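Local coordinates for sporulation-control protein spo0M (Bacillus subtilis, PDB 5CL2) that controls the expression of spo0A and is required for the cell to pass the morphological stage 0 of sporulation, at residues R52-I55 and E60-R63; E142-R147 and E238-L243; E154-F159 and P164-F169; V226-S231 and E244-Q249. All blocks are in the same frame, centred on the assembly; numbering follows the deposited sequence.

Overall arrangement
From the N terminus, interaction 1 first closes the tight turn of the long hairpin of strands 40-57 and 60-79. Interaction 2 opens next, where helix 132-143 gives way to strand 146-155. It closes far later on helix 236-248. Interaction 3 is nested inside that long loop and closes the hairpin of strands 146-155 and 165-173. Interaction 4 begins within the same loop and ends beyond it, so interactions 2 and 4 cross. Both tie helix 236-248 to the sheet of strands 146-155 to 224-229: interaction 2 at the end of helix 132-143, interaction 4 at strand 224-229. They meet around F228. Interactions 1 and 3 touch: V54 O and Q155 N, 2.9 Å apart, probably share a hydrogen bond.

Interaction 1 (R52-I55 and E60-R63); sequences RYVI and EEHR
V54 and R63 form a non-hydrogen-bonded pair in the antiparallel beta hairpin of strands 40-57 and 60-79. The tight packing is here. V54 CG2 lies over the centre of one face of the R63 guanidinium, 3.5 Å from CZ. R52 NH2 lies over the opposite face, nearer the rim, and is 3.7 Å from R63 NH1. The two guanidinium planes are 45° apart. Acids outside the hairpin end probably balance the like charges: D152 makes a salt bridge with R63 NH2, and E105 with R52 NH1. R63 is extended from CG to NE, which carries its flat end between V54 and R52. With an alanine here, D152 would probably lose this salt bridge and V54 CG2 the flat group that covers it. Toward the turn the contact loosens, and E60, E61 and H62 are exposed. E61 brushes V54 CG1 with its CG at 3.9 Å and sends its carboxylate to R210. The backbone still holds: I55 and H62 are a hydrogen-bonded pair, with I55 N to H62 O at 2.8 Å and H62 N to I55 O at 2.9 Å. The H62 ring also turns an edge to the I55 carbonyl, with CD2 3.6 Å from I55 O.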
loop_
_atom_site.group_PDB
_atom_site.type_symbol
_atom_site.label_atom_id
_atom_site.label_comp_id
_atom_site.label_asym_id
_atom_site.label_seq_id
_atom_site.Cartn_x
_atom_site.Cartn_y
_atom_site.Cartn_z
ATOM N N ARG A 52 -8.610 7.589 12.208
ATOM C CA ARG A 52 -9.926 7.062 11.881
ATOM C C ARG A 52 -10.301 7.486 10.458
ATOM O O ARG A 52 -9.824 8.499 9.953
ATOM C CB ARG A 52 -10.990 7.575 12.846
ATOM C CG ARG A 52 -10.491 7.920 14.215
ATOM C CD ARG A 52 -11.515 8.772 14.938
ATOM N NE ARG A 52 -11.813 10.000 14.209
ATOM C CZ ARG A 52 -12.379 11.074 14.754
ATOM N NH1 ARG A 52 -12.724 11.073 16.040
ATOM N NH2 ARG A 52 -12.612 12.149 14.009
ATOM N N TYR A 53 -11.160 6.722 9.810
ATOM C CA TYR A 53 -11.608 7.128 8.496
ATOM C C TYR A 53 -13.084 6.857 8.336
ATOM O O TYR A 53 -13.655 6.036 9.066
ATOM C CB TYR A 53 -10.792 6.448 7.398
ATOM C CG TYR A 53 -10.983 4.959 7.236
ATOM C CD1 TYR A 53 -10.299 4.047 8.036
ATOM C CD2 TYR A 53 -11.822 4.462 6.247
ATOM C CE1 TYR A 53 -10.467 2.671 7.855
ATOM C CE2 TYR A 53 -11.992 3.107 6.050
ATOM C CZ TYR A 53 -11.320 2.214 6.840
ATOM O OH TYR A 53 -11.528 0.871 6.605
ATOM N N VAL A 54 -13.700 7.567 7.390
ATOM C CA VAL A 54 -15.151 7.504 7.241
ATOM C C VAL A 54 -15.521 6.454 6.212
ATOM O O VAL A 54 -14.886 6.324 5.159
ATOM C CB VAL A 54 -15.759 8.860 6.827
ATOM C CG1 VAL A 54 -17.288 8.767 6.799
ATOM C CG2 VAL A 54 -15.345 9.939 7.789
ATOM N N ILE A 55 -16.535 5.682 6.570
ATOM C CA ILE A 55 -17.219 4.758 5.686
ATOM C C ILE A 55 -18.698 5.134 5.641
ATOM O O ILE A 55 -19.376 5.154 6.671
ATOM C CB ILE A 55 -17.089 3.310 6.161
ATOM C CG1 ILE A 55 -15.631 2.838 6.114
ATOM C CG2 ILE A 55 -18.006 2.401 5.359
ATOM C CD1 ILE A 55 -15.483 1.432 6.630
ATOM N N GLU A 60 -25.246 7.051 5.860
ATOM C CA GLU A 60 -24.825 7.327 7.236
ATOM C C GLU A 60 -23.325 7.102 7.346
ATOM O O GLU A 60 -22.754 6.171 6.733
ATOM C CB GLU A 60 -25.566 6.453 8.266
ATOM C CG GLU A 60 -25.778 5.029 7.814
ATOM C CD GLU A 60 -26.961 4.309 8.443
ATOM O OE1 GLU A 60 -27.716 4.932 9.230
ATOM O OE2 GLU A 60 -27.157 3.116 8.087
ATOM N N GLU A 61 -22.703 8.011 8.090
ATOM C CA GLU A 61 -21.283 7.974 8.396
ATOM C C GLU A 61 -20.995 7.014 9.549
ATOM O O GLU A 61 -21.621 7.091 10.606
ATOM C CB GLU A 61 -20.784 9.373 8.747
ATOM C CG GLU A 61 -20.741 10.335 7.566
ATOM C CD GLU A 61 -20.233 11.709 7.966
ATOM O OE1 GLU A 61 -20.055 11.942 9.190
ATOM O OE2 GLU A 61 -19.999 12.538 7.059
ATOM N N HIS A 62 -20.077 6.086 9.304
ATOM C CA HIS A 62 -19.474 5.229 10.324
ATOM C C HIS A 62 -17.997 5.584 10.329
ATOM O O HIS A 62 -17.395 5.608 9.254
ATOM C CB HIS A 62 -19.668 3.736 9.991
ATOM C CG HIS A 62 -21.091 3.363 9.719
ATOM N ND1 HIS A 62 -21.999 3.104 10.727
ATOM C CD2 HIS A 62 -21.776 3.242 8.557
ATOM C CE1 HIS A 62 -23.179 2.827 10.193
ATOM N NE2 HIS A 62 -23.070 2.905 8.878
ATOM N N ARG A 63 -17.408 5.891 11.481
ATOM C CA ARG A 63 -15.959 6.072 11.534
ATOM C C ARG A 63 -15.270 4.844 12.133
ATOM O O ARG A 63 -15.694 4.301 13.156
ATOM C CB ARG A 63 -15.561 7.309 12.316
ATOM C CG ARG A 63 -15.678 8.573 11.540
ATOM C CD ARG A 63 -15.193 9.758 12.356
ATOM N NE ARG A 63 -15.382 10.994 11.603
ATOM C CZ ARG A 63 -14.467 11.534 10.798
ATOM N NH1 ARG A 63 -13.275 10.950 10.618
ATOM N NH2 ARG A 63 -14.752 12.663 10.163
#

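Interaction 2 (E142-R147 and E238-L243); sequences ENLGFR and ELEEVL
L144 and E240 have the nearest backbones, with CA atoms 7.3 Å apart, where the chain leaves helix 132-143 beside helix 236-248. E142 O accepts from both G145 N and F146 N on the same face of its plane. G145 then departs from helical angles with a positive phi of 103°. Across the contact, N143 ND2 donates to E240 OE2 at 2.6 Å, and the oxygen lies close to the plane of the amide. The E240 chain is extended beyond CG (chi2 -154°), which carries its carboxylate across to N143. The side chains cross at about a right angle, yet the amide and carboxylate planes are only 30° apart. N143 CB also lies against the same oxygen, 3.2 Å from E240 OE2. Putting an alanine in place of E240 would probably leave the N143 amide without this acceptor and free to turn. The apolar contact is L144 CD1 with L243 CB, at 4.2 Å. L144 CD2 rests against the backbone carbonyl of E240, 4.0 Å from its O. E240 and L243 also touch A140 of helix 132-143. L239, V242 and L243 pack on F228 of strand 224-229, so helix 236-248 packs beside helix 132-143 and on the sheet.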
loop_
_atom_site.group_PDB
_atom_site.type_symbol
_atom_site.label_atom_id
_atom_site.label_comp_id
_atom_site.label_asym_id
_atom_site.label_seq_id
_atom_site.Cartn_x
_atom_site.Cartn_y
_atom_site.Cartn_z
ATOM N N GLU A 142 -5.151 27.663 -3.562
ATOM C CA GLU A 142 -5.941 28.782 -3.049
ATOM C C GLU A 142 -5.652 30.069 -3.833
ATOM O O GLU A 142 -6.564 30.865 -4.074
ATOM C CB GLU A 142 -5.691 29.033 -1.572
ATOM C CG GLU A 142 -6.037 27.883 -0.639
ATOM C CD GLU A 142 -6.030 28.309 0.823
ATOM O OE1 GLU A 142 -4.972 28.789 1.274
ATOM O OE2 GLU A 142 -7.053 28.118 1.531
ATOM N N ASN A 143 -4.413 30.240 -4.288
ATOM C CA ASN A 143 -4.063 31.427 -5.067
ATOM C C ASN A 143 -4.862 31.520 -6.354
ATOM O O ASN A 143 -5.210 32.612 -6.785
ATOM C CB ASN A 143 -2.572 31.448 -5.376
ATOM C CG ASN A 143 -1.739 31.711 -4.144
ATOM O OD1 ASN A 143 -2.234 32.269 -3.162
ATOM N ND2 ASN A 143 -0.477 31.292 -4.173
ATOM N N LEU A 144 -5.194 30.371 -6.935
ATOM C CA LEU A 144 -5.980 30.340 -8.158
ATOM C C LEU A 144 -7.414 30.782 -7.914
ATOM O O LEU A 144 -8.155 30.980 -8.870
ATOM C CB LEU A 144 -5.981 28.939 -8.790
ATOM C CG LEU A 144 -4.700 28.420 -9.450
ATOM C CD1 LEU A 144 -4.936 27.057 -10.076
ATOM C CD2 LEU A 144 -4.232 29.391 -10.519
ATOM N N GLY A 145 -7.792 31.029 -6.659
ATOM C CA GLY A 145 -9.202 31.221 -6.355
ATOM C C GLY A 145 -9.980 30.097 -5.699
ATOM O O GLY A 145 -11.154 29.913 -5.979
ATOM N N PHE A 146 -9.318 29.291 -4.876
ATOM C CA PHE A 146 -10.029 28.315 -4.051
ATOM C C PHE A 146 -9.810 28.566 -2.567
ATOM O O PHE A 146 -8.881 29.273 -2.183
ATOM C CB PHE A 146 -9.592 26.901 -4.389
ATOM C CG PHE A 146 -10.113 26.412 -5.676
ATOM C CD1 PHE A 146 -9.470 26.727 -6.860
ATOM C CD2 PHE A 146 -11.250 25.631 -5.721
ATOM C CE1 PHE A 146 -9.962 26.271 -8.073
ATOM C CE2 PHE A 146 -11.740 25.164 -6.929
ATOM C CZ PHE A 146 -11.097 25.492 -8.101
ATOM N N ARG A 147 -10.667 27.991 -1.727
ATOM C CA ARG A 147 -10.430 28.050 -0.288
ATOM C C ARG A 147 -10.621 26.631 0.285
ATOM O O ARG A 147 -11.594 25.942 -0.049
ATOM C CB ARG A 147 -11.367 29.077 0.368
ATOM C CG ARG A 147 -11.039 29.413 1.811
ATOM C CD ARG A 147 -12.007 28.739 2.750
ATOM N NE ARG A 147 -13.350 28.713 2.165
ATOM C CZ ARG A 147 -14.329 27.917 2.588
ATOM N NH1 ARG A 147 -14.120 27.086 3.601
ATOM N NH2 ARG A 147 -15.515 27.945 1.999
ATOM N N GLU A 238 5.714 27.893 -11.262
ATOM C CA GLU A 238 5.498 26.953 -12.337
ATOM C C GLU A 238 4.469 25.935 -11.882
ATOM O O GLU A 238 3.676 25.433 -12.690
ATOM C CB GLU A 238 6.812 26.269 -12.699
ATOM C CG GLU A 238 6.702 25.287 -13.835
ATOM C CD GLU A 238 6.539 25.961 -15.179
ATOM O OE1 GLU A 238 6.554 27.213 -15.241
ATOM O OE2 GLU A 238 6.415 25.225 -16.178
ATOM N N LEU A 239 4.433 25.717 -10.566
ATOM C CA LEU A 239 3.418 24.904 -9.908
ATOM C C LEU A 239 2.003 25.459 -10.104
ATOM O O LEU A 239 1.116 24.725 -10.567
ATOM C CB LEU A 239 3.729 24.784 -8.410
ATOM C CG LEU A 239 2.876 23.808 -7.598
ATOM C CD1 LEU A 239 2.888 22.450 -8.281
ATOM C CD2 LEU A 239 3.377 23.723 -6.152
ATOM N N GLU A 240 1.770 26.733 -9.767
ATOM C CA GLU A 240 0.423 27.258 -9.975
ATOM C C GLU A 240 -0.001 27.215 -11.418
ATOM O O GLU A 240 -1.195 27.036 -11.686
ATOM C CB GLU A 240 0.251 28.704 -9.544
ATOM C CG GLU A 240 0.850 29.137 -8.257
ATOM C CD GLU A 240 0.069 30.315 -7.730
ATOM O OE1 GLU A 240 -0.759 30.867 -8.506
ATOM O OE2 GLU A 240 0.279 30.689 -6.557
ATOM N N GLU A 241 0.936 27.383 -12.360
ATOM C CA GLU A 241 0.454 27.437 -13.738
ATOM C C GLU A 241 0.197 26.025 -14.248
ATOM O O GLU A 241 -0.726 25.809 -15.045
ATOM C CB GLU A 241 1.424 28.161 -14.680
ATOM C CG GLU A 241 2.258 29.274 -14.068
ATOM C CD GLU A 241 3.099 30.004 -15.118
ATOM O OE1 GLU A 241 2.669 30.049 -16.302
ATOM O OE2 GLU A 241 4.193 30.513 -14.766
ATOM N N VAL A 242 0.960 25.053 -13.745
ATOM C CA VAL A 242 0.669 23.668 -14.091
ATOM C C VAL A 242 -0.700 23.268 -13.542
ATOM O O VAL A 242 -1.498 22.620 -14.227
ATOM C CB VAL A 242 1.759 22.704 -13.560
ATOM C CG1 VAL A 242 1.337 21.248 -13.747
ATOM C CG2 VAL A 242 3.090 22.966 -14.254
ATOM N N LEU A 243 -0.985 23.696 -12.319
ATOM C CA LEU A 243 -2.266 23.392 -11.689
ATOM C C LEU A 243 -3.421 24.071 -12.436
ATOM O O LEU A 243 -4.463 23.448 -12.693
ATOM C CB LEU A 243 -2.222 23.791 -10.208
ATOM C CG LEU A 243 -1.239 22.890 -9.445
ATOM C CD1 LEU A 243 -0.977 23.382 -8.049
ATOM C CD2 LEU A 243 -1.705 21.435 -9.445
#

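Interaction 3 (E154-F159 and P164-F169); sequences EQAPYF and PFVQEF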
loop_
_atom_site.group_PDB
_atom_site.type_symbol
_atom_site.label_atom_id
_atom_site.label_comp_id
_atom_site.label_asym_id
_atom_site.label_seq_id
_atom_site.Cartn_x
_atom_site.Cartn_y
_atom_site.Cartn_z
ATOM N N GLU A 154 -11.048 9.149 4.088
ATOM C CA GLU A 154 -12.194 8.501 3.472
ATOM C C GLU A 154 -11.814 7.095 3.051
ATOM O O GLU A 154 -10.695 6.845 2.583
ATOM C CB GLU A 154 -12.677 9.272 2.240
ATOM C CG GLU A 154 -13.027 10.738 2.431
ATOM C CD GLU A 154 -14.358 10.978 3.125
ATOM O OE1 GLU A 154 -15.333 10.226 2.898
ATOM O OE2 GLU A 154 -14.460 11.994 3.832
ATOM N N GLN A 155 -12.749 6.176 3.220
ATOM C CA GLN A 155 -12.586 4.815 2.748
ATOM C C GLN A 155 -12.178 4.820 1.263
ATOM O O GLN A 155 -12.806 5.527 0.454
ATOM C CB GLN A 155 -13.908 4.074 2.933
ATOM C CG GLN A 155 -14.042 2.828 2.122
ATOM C CD GLN A 155 -15.436 2.281 2.157
ATOM O OE1 GLN A 155 -16.416 3.013 1.959
ATOM N NE2 GLN A 155 -15.549 0.992 2.470
ATOM N N ALA A 156 -11.108 4.107 0.898
ATOM C CA ALA A 156 -10.688 4.110 -0.513
ATOM C C ALA A 156 -10.103 2.783 -1.059
ATOM O O ALA A 156 -8.976 2.755 -1.574
ATOM C CB ALA A 156 -9.690 5.248 -0.739
ATOM N N PRO A 157 -10.905 1.705 -1.053
ATOM C CA PRO A 157 -10.429 0.441 -1.628
ATOM C C PRO A 157 -10.064 0.557 -3.097
ATOM O O PRO A 157 -9.197 -0.189 -3.545
ATOM C CB PRO A 157 -11.630 -0.507 -1.461
ATOM C CG PRO A 157 -12.817 0.389 -1.323
ATOM C CD PRO A 157 -12.300 1.604 -0.588
ATOM N N TYR A 158 -10.689 1.480 -3.828
ATOM C CA TYR A 158 -10.420 1.636 -5.263
ATOM C C TYR A 158 -8.951 1.860 -5.614
ATOM O O TYR A 158 -8.473 1.352 -6.630
ATOM C CB TYR A 158 -11.268 2.780 -5.812
ATOM C CG TYR A 158 -11.052 3.130 -7.272
ATOM C CD1 TYR A 158 -11.558 2.339 -8.303
ATOM C CD2 TYR A 158 -10.357 4.284 -7.615
ATOM C CE1 TYR A 158 -11.362 2.701 -9.637
ATOM C CE2 TYR A 158 -10.161 4.641 -8.928
ATOM C CZ TYR A 158 -10.656 3.857 -9.927
ATOM O OH TYR A 158 -10.426 4.279 -11.209
ATOM N N PHE A 159 -8.223 2.588 -4.766
ATOM C CA PHE A 159 -6.813 2.897 -5.029
ATOM C C PHE A 159 -5.843 1.818 -4.537
ATOM O O PHE A 159 -4.645 1.846 -4.860
ATOM C CB PHE A 159 -6.452 4.230 -4.393
ATOM C CG PHE A 159 -7.192 5.393 -4.982
ATOM C CD1 PHE A 159 -7.020 5.735 -6.311
ATOM C CD2 PHE A 159 -8.079 6.125 -4.219
ATOM C CE1 PHE A 159 -7.717 6.796 -6.862
ATOM C CE2 PHE A 159 -8.754 7.195 -4.758
ATOM C CZ PHE A 159 -8.582 7.529 -6.090
ATOM N N PRO A 164 -6.205 1.551 4.062
ATOM C CA PRO A 164 -7.571 1.423 3.542
ATOM C C PRO A 164 -8.237 2.750 3.179
ATOM O O PRO A 164 -9.315 2.746 2.567
ATOM C CB PRO A 164 -8.316 0.741 4.690
ATOM C CG PRO A 164 -7.485 1.103 5.954
ATOM C CD PRO A 164 -6.077 1.087 5.458
ATOM N N PHE A 165 -7.629 3.861 3.579
ATOM C CA PHE A 165 -8.208 5.183 3.356
ATOM C C PHE A 165 -7.295 6.138 2.590
ATOM O O PHE A 165 -6.110 5.893 2.458
ATOM C CB PHE A 165 -8.564 5.821 4.700
ATOM C CG PHE A 165 -7.364 6.093 5.557
ATOM C CD1 PHE A 165 -6.649 7.278 5.423
ATOM C CD2 PHE A 165 -6.946 5.151 6.496
ATOM C CE1 PHE A 165 -5.528 7.516 6.213
ATOM C CE2 PHE A 165 -5.839 5.385 7.280
ATOM C CZ PHE A 165 -5.126 6.570 7.130
ATOM N N VAL A 166 -7.841 7.242 2.086
ATOM C CA VAL A 166 -6.966 8.327 1.640
ATOM C C VAL A 166 -7.407 9.628 2.287
ATOM O O VAL A 166 -8.564 9.757 2.685
ATOM C CB VAL A 166 -6.971 8.500 0.088
ATOM C CG1 VAL A 166 -6.447 7.260 -0.574
ATOM C CG2 VAL A 166 -8.361 8.831 -0.414
ATOM N N GLN A 167 -6.504 10.596 2.407
ATOM C CA GLN A 167 -6.953 11.885 2.904
ATOM C C GLN A 167 -7.467 12.724 1.717
ATOM O O GLN A 167 -6.736 13.021 0.785
ATOM C CB GLN A 167 -5.850 12.631 3.665
ATOM C CG GLN A 167 -6.372 13.920 4.281
ATOM C CD GLN A 167 -5.459 14.540 5.341
ATOM O OE1 GLN A 167 -4.231 14.497 5.245
ATOM N NE2 GLN A 167 -6.075 15.134 6.357
ATOM N N GLU A 168 -8.742 13.078 1.768
ATOM C CA GLU A 168 -9.396 13.851 0.730
ATOM C C GLU A 168 -9.535 15.312 1.168
ATOM O O GLU A 168 -10.156 15.608 2.206
ATOM C CB GLU A 168 -10.769 13.261 0.413
ATOM C CG GLU A 168 -11.514 13.960 -0.735
ATOM C CD GLU A 168 -12.819 13.262 -1.070
ATOM O OE1 GLU A 168 -13.037 12.139 -0.569
ATOM O OE2 GLU A 168 -13.628 13.819 -1.840
ATOM N N PHE A 169 -8.910 16.202 0.390
ATOM C CA PHE A 169 -9.005 17.651 0.582
ATOM C C PHE A 169 -10.075 18.232 -0.334
ATOM O O PHE A 169 -10.022 18.040 -1.550
ATOM C CB PHE A 169 -7.658 18.335 0.316
ATOM C CG PHE A 169 -6.583 17.930 1.283
ATOM C CD1 PHE A 169 -5.907 16.743 1.120
ATOM C CD2 PHE A 169 -6.274 18.724 2.368
ATOM C CE1 PHE A 169 -4.930 16.348 2.020
ATOM C CE2 PHE A 169 -5.299 18.335 3.267
ATOM C CZ PHE A 169 -4.633 17.139 3.094
#
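A156 N donates to P164 O at 2.8 Å, the shortest hydrogen bond across these segments. The angle at the hydrogen is 166°, and the donor lies in the carbonyl plane. Further along, two buried acids come close. E154 CG packs against E168 OE1 at 3.3 Å. E168 OE1 accepts a hydrogen bond from W212 NE1, and the other oxygen, OE2, makes salt bridges with R204 and R205. These partners fix the turn of the group and would probably stabilise its negative charge. The E154 chain bends at chi2 (-76°), and its OE1 goes to R210. The two carboxylate planes stand 76° apart, and E154 OE1 remains 4.6 Å from E168 OE1. The surrounding arginines are likely to matter for holding the two negative charges so near each other. The backbones beneath them form the antiparallel beta hairpin of strands 146-155 and 165-173. E154 and V166 are a hydrogen-bonded pair: E154 N reaches V166 O at 2.9 Å, and V166 N returns a bond to E154 O. Q155 and F165 come next as a non-hydrogen-bonded pair whose side chains diverge. F165 presses its CB against E154 O at 3.2 Å, while its ring leads away. On the E154 and V166 side, A156 CB sits equally near both V166 methyls, 3.8 Å from CG1. F159 crosses V166 at about a right angle, its CD2 4.2 Å from V166 CG1. Y158, whose CD2 lies over one face of the F159 ring, hydrogen-bonds through OH to D194 of the second subunit.

Interaction 4 (V226-S231 and E244-Q249); sequences VRFSQS and EEILDQ
The F228 ring meets I246 obliquely, through the far corner of the ring: I246 CD1 is 3.7 Å from F228 CZ and 4.2 Å from F228 CE1. The motif is helix-on-sheet packing, with helix 236-248 laid against strand 224-229, the outermost strand of its antiparallel sheet within this chain. F228 and I246 come from opposite directions. I246 is extended: CG1 is anti to its carbonyl carbon and chi2 is 175°, which carries CD1 out to the strand. The same methyl meets V226 tip to tip, with CD1 4.2 Å from V226 CG1. One carbon atom therefore bears on two residues of the strand. The contact across the two segments is wholly apolar, with no hydrogen bond between them. I246 also touches V224 of the same strand and F200 of strand 195-202, so the helix rests on more than one strand. At the far end of 226-231, S229 is the N-cap of helix 230-234. S231 N gives its OG a weak bond at 3.3 Å, and E232 OE1 accepts from S229 N. R227 packs on R225 of the second subunit, and Q230 OE1 accepts from Q222 there. At the other end the Q249 side chain turns back to the I246 carbonyl. Its NE2 donates to a lone pair of I246 O at 3.1 Å, with the oxygen close to the plane of the amide.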
loop_
_atom_site.group_PDB
_atom_site.type_symbol
_atom_site.label_atom_id
_atom_site.label_comp_id
_atom_site.label_asym_id
_atom_site.label_seq_id
_atom_site.Cartn_x
_atom_site.Cartn_y
_atom_site.Cartn_z
ATOM N N VAL A 226 -2.014 12.827 -11.683
ATOM C CA VAL A 226 -0.772 13.425 -12.176
ATOM C C VAL A 226 0.393 13.374 -11.178
ATOM O O VAL A 226 0.253 13.803 -10.026
ATOM C CB VAL A 226 -1.001 14.906 -12.579
ATOM C CG1 VAL A 226 0.332 15.602 -12.866
ATOM C CG2 VAL A 226 -1.961 15.009 -13.780
ATOM N N ARG A 227 1.553 12.888 -11.628
ATOM C CA ARG A 227 2.736 12.902 -10.768
ATOM C C ARG A 227 3.592 14.154 -10.967
ATOM O O ARG A 227 3.875 14.551 -12.096
ATOM C CB ARG A 227 3.591 11.658 -11.004
ATOM C CG ARG A 227 4.991 11.819 -10.448
ATOM C CD ARG A 227 5.689 10.496 -10.248
ATOM N NE ARG A 227 6.678 10.633 -9.189
ATOM C CZ ARG A 227 6.450 10.291 -7.924
ATOM N NH1 ARG A 227 5.281 9.760 -7.580
ATOM N NH2 ARG A 227 7.392 10.466 -7.011
ATOM N N PHE A 228 3.962 14.781 -9.862
ATOM C CA PHE A 228 4.924 15.878 -9.790
ATOM C C PHE A 228 6.203 15.400 -9.115
ATOM O O PHE A 228 6.157 14.608 -8.160
ATOM C CB PHE A 228 4.373 17.057 -8.976
ATOM C CG PHE A 228 3.151 17.711 -9.567
ATOM C CD1 PHE A 228 1.925 17.056 -9.580
ATOM C CD2 PHE A 228 3.216 19.006 -10.051
ATOM C CE1 PHE A 228 0.805 17.674 -10.113
ATOM C CE2 PHE A 228 2.092 19.622 -10.580
ATOM C CZ PHE A 228 0.893 18.956 -10.606
ATOM N N SER A 229 7.346 15.907 -9.560
ATOM C CA SER A 229 8.599 15.559 -8.905
ATOM C C SER A 229 8.934 16.612 -7.882
ATOM O O SER A 229 8.259 17.631 -7.799
ATOM C CB SER A 229 9.739 15.475 -9.904
ATOM O OG SER A 229 10.198 16.788 -10.184
ATOM N N GLN A 230 10.016 16.385 -7.145
ATOM C CA GLN A 230 10.485 17.334 -6.140
ATOM C C GLN A 230 10.775 18.727 -6.721
ATOM O O GLN A 230 10.393 19.743 -6.126
ATOM C CB GLN A 230 11.740 16.794 -5.462
ATOM C CG GLN A 230 12.399 17.766 -4.501
ATOM C CD GLN A 230 13.458 17.100 -3.621
ATOM O OE1 GLN A 230 13.936 16.004 -3.926
ATOM N NE2 GLN A 230 13.820 17.763 -2.524
ATOM N N SER A 231 11.458 18.771 -7.868
ATOM C CA SER A 231 11.840 20.051 -8.475
ATOM C C SER A 231 10.603 20.887 -8.798
ATOM O O SER A 231 10.545 22.077 -8.481
ATOM C CB SER A 231 12.644 19.841 -9.776
ATOM O OG SER A 231 13.692 18.898 -9.616
ATOM N N GLU A 244 -3.220 25.329 -12.823
ATOM C CA GLU A 244 -4.204 26.059 -13.654
ATOM C C GLU A 244 -4.516 25.294 -14.961
ATOM O O GLU A 244 -5.690 25.103 -15.334
ATOM C CB GLU A 244 -3.680 27.469 -13.950
ATOM C CG GLU A 244 -4.712 28.452 -14.485
ATOM C CD GLU A 244 -4.147 29.861 -14.681
ATOM O OE1 GLU A 244 -2.979 29.994 -15.102
ATOM O OE2 GLU A 244 -4.840 30.835 -14.323
ATOM N N GLU A 245 -3.461 24.826 -15.630
ATOM C CA GLU A 245 -3.619 24.003 -16.843
ATOM C C GLU A 245 -4.391 22.705 -16.602
ATOM O O GLU A 245 -5.257 22.337 -17.408
ATOM C CB GLU A 245 -2.264 23.659 -17.474
ATOM C CG GLU A 245 -2.412 23.050 -18.883
ATOM C CD GLU A 245 -1.155 23.152 -19.743
ATOM O OE1 GLU A 245 -0.212 23.876 -19.359
ATOM O OE2 GLU A 245 -1.111 22.498 -20.809
ATOM N N ILE A 246 -4.031 21.987 -15.531
ATOM C CA ILE A 246 -4.718 20.745 -15.181
ATOM C C ILE A 246 -6.205 20.995 -14.948
ATOM O O ILE A 246 -7.053 20.247 -15.446
ATOM C CB ILE A 246 -4.104 20.072 -13.912
ATOM C CG1 ILE A 246 -2.640 19.698 -14.169
ATOM C CG2 ILE A 246 -4.902 18.836 -13.550
ATOM C CD1 ILE A 246 -1.887 19.148 -12.964
ATOM N N LEU A 247 -6.515 22.055 -14.204
ATOM C CA LEU A 247 -7.908 22.408 -13.915
ATOM C C LEU A 247 -8.662 22.872 -15.169
ATOM O O LEU A 247 -9.895 22.785 -15.202
ATOM C CB LEU A 247 -7.995 23.487 -12.841
ATOM C CG LEU A 247 -7.436 23.116 -11.475
ATOM C CD1 LEU A 247 -7.583 24.290 -10.528
ATOM C CD2 LEU A 247 -8.122 21.861 -10.943
ATOM N N ASP A 248 -7.941 23.336 -16.199
ATOM C CA ASP A 248 -8.630 23.889 -17.369
ATOM C C ASP A 248 -9.464 22.838 -18.064
ATOM O O ASP A 248 -10.427 23.163 -18.755
ATOM C CB ASP A 248 -7.639 24.483 -18.378
ATOM C CG ASP A 248 -8.318 24.942 -19.683
ATOM O OD1 ASP A 248 -8.903 26.050 -19.698
ATOM O OD2 ASP A 248 -8.272 24.200 -20.698
ATOM N N GLN A 249 -9.149 21.571 -17.851
ATOM C CA GLN A 249 -9.901 20.549 -18.549
ATOM C C GLN A 249 -11.316 20.412 -18.020
ATOM O O GLN A 249 -12.127 19.695 -18.609
ATOM C CB GLN A 249 -9.192 19.220 -18.446
ATOM C CG GLN A 249 -9.202 18.660 -17.039
ATOM C CD GLN A 249 -8.522 17.331 -16.996
ATOM O OE1 GLN A 249 -9.129 16.309 -17.334
ATOM N NE2 GLN A 249 -7.247 17.324 -16.599
#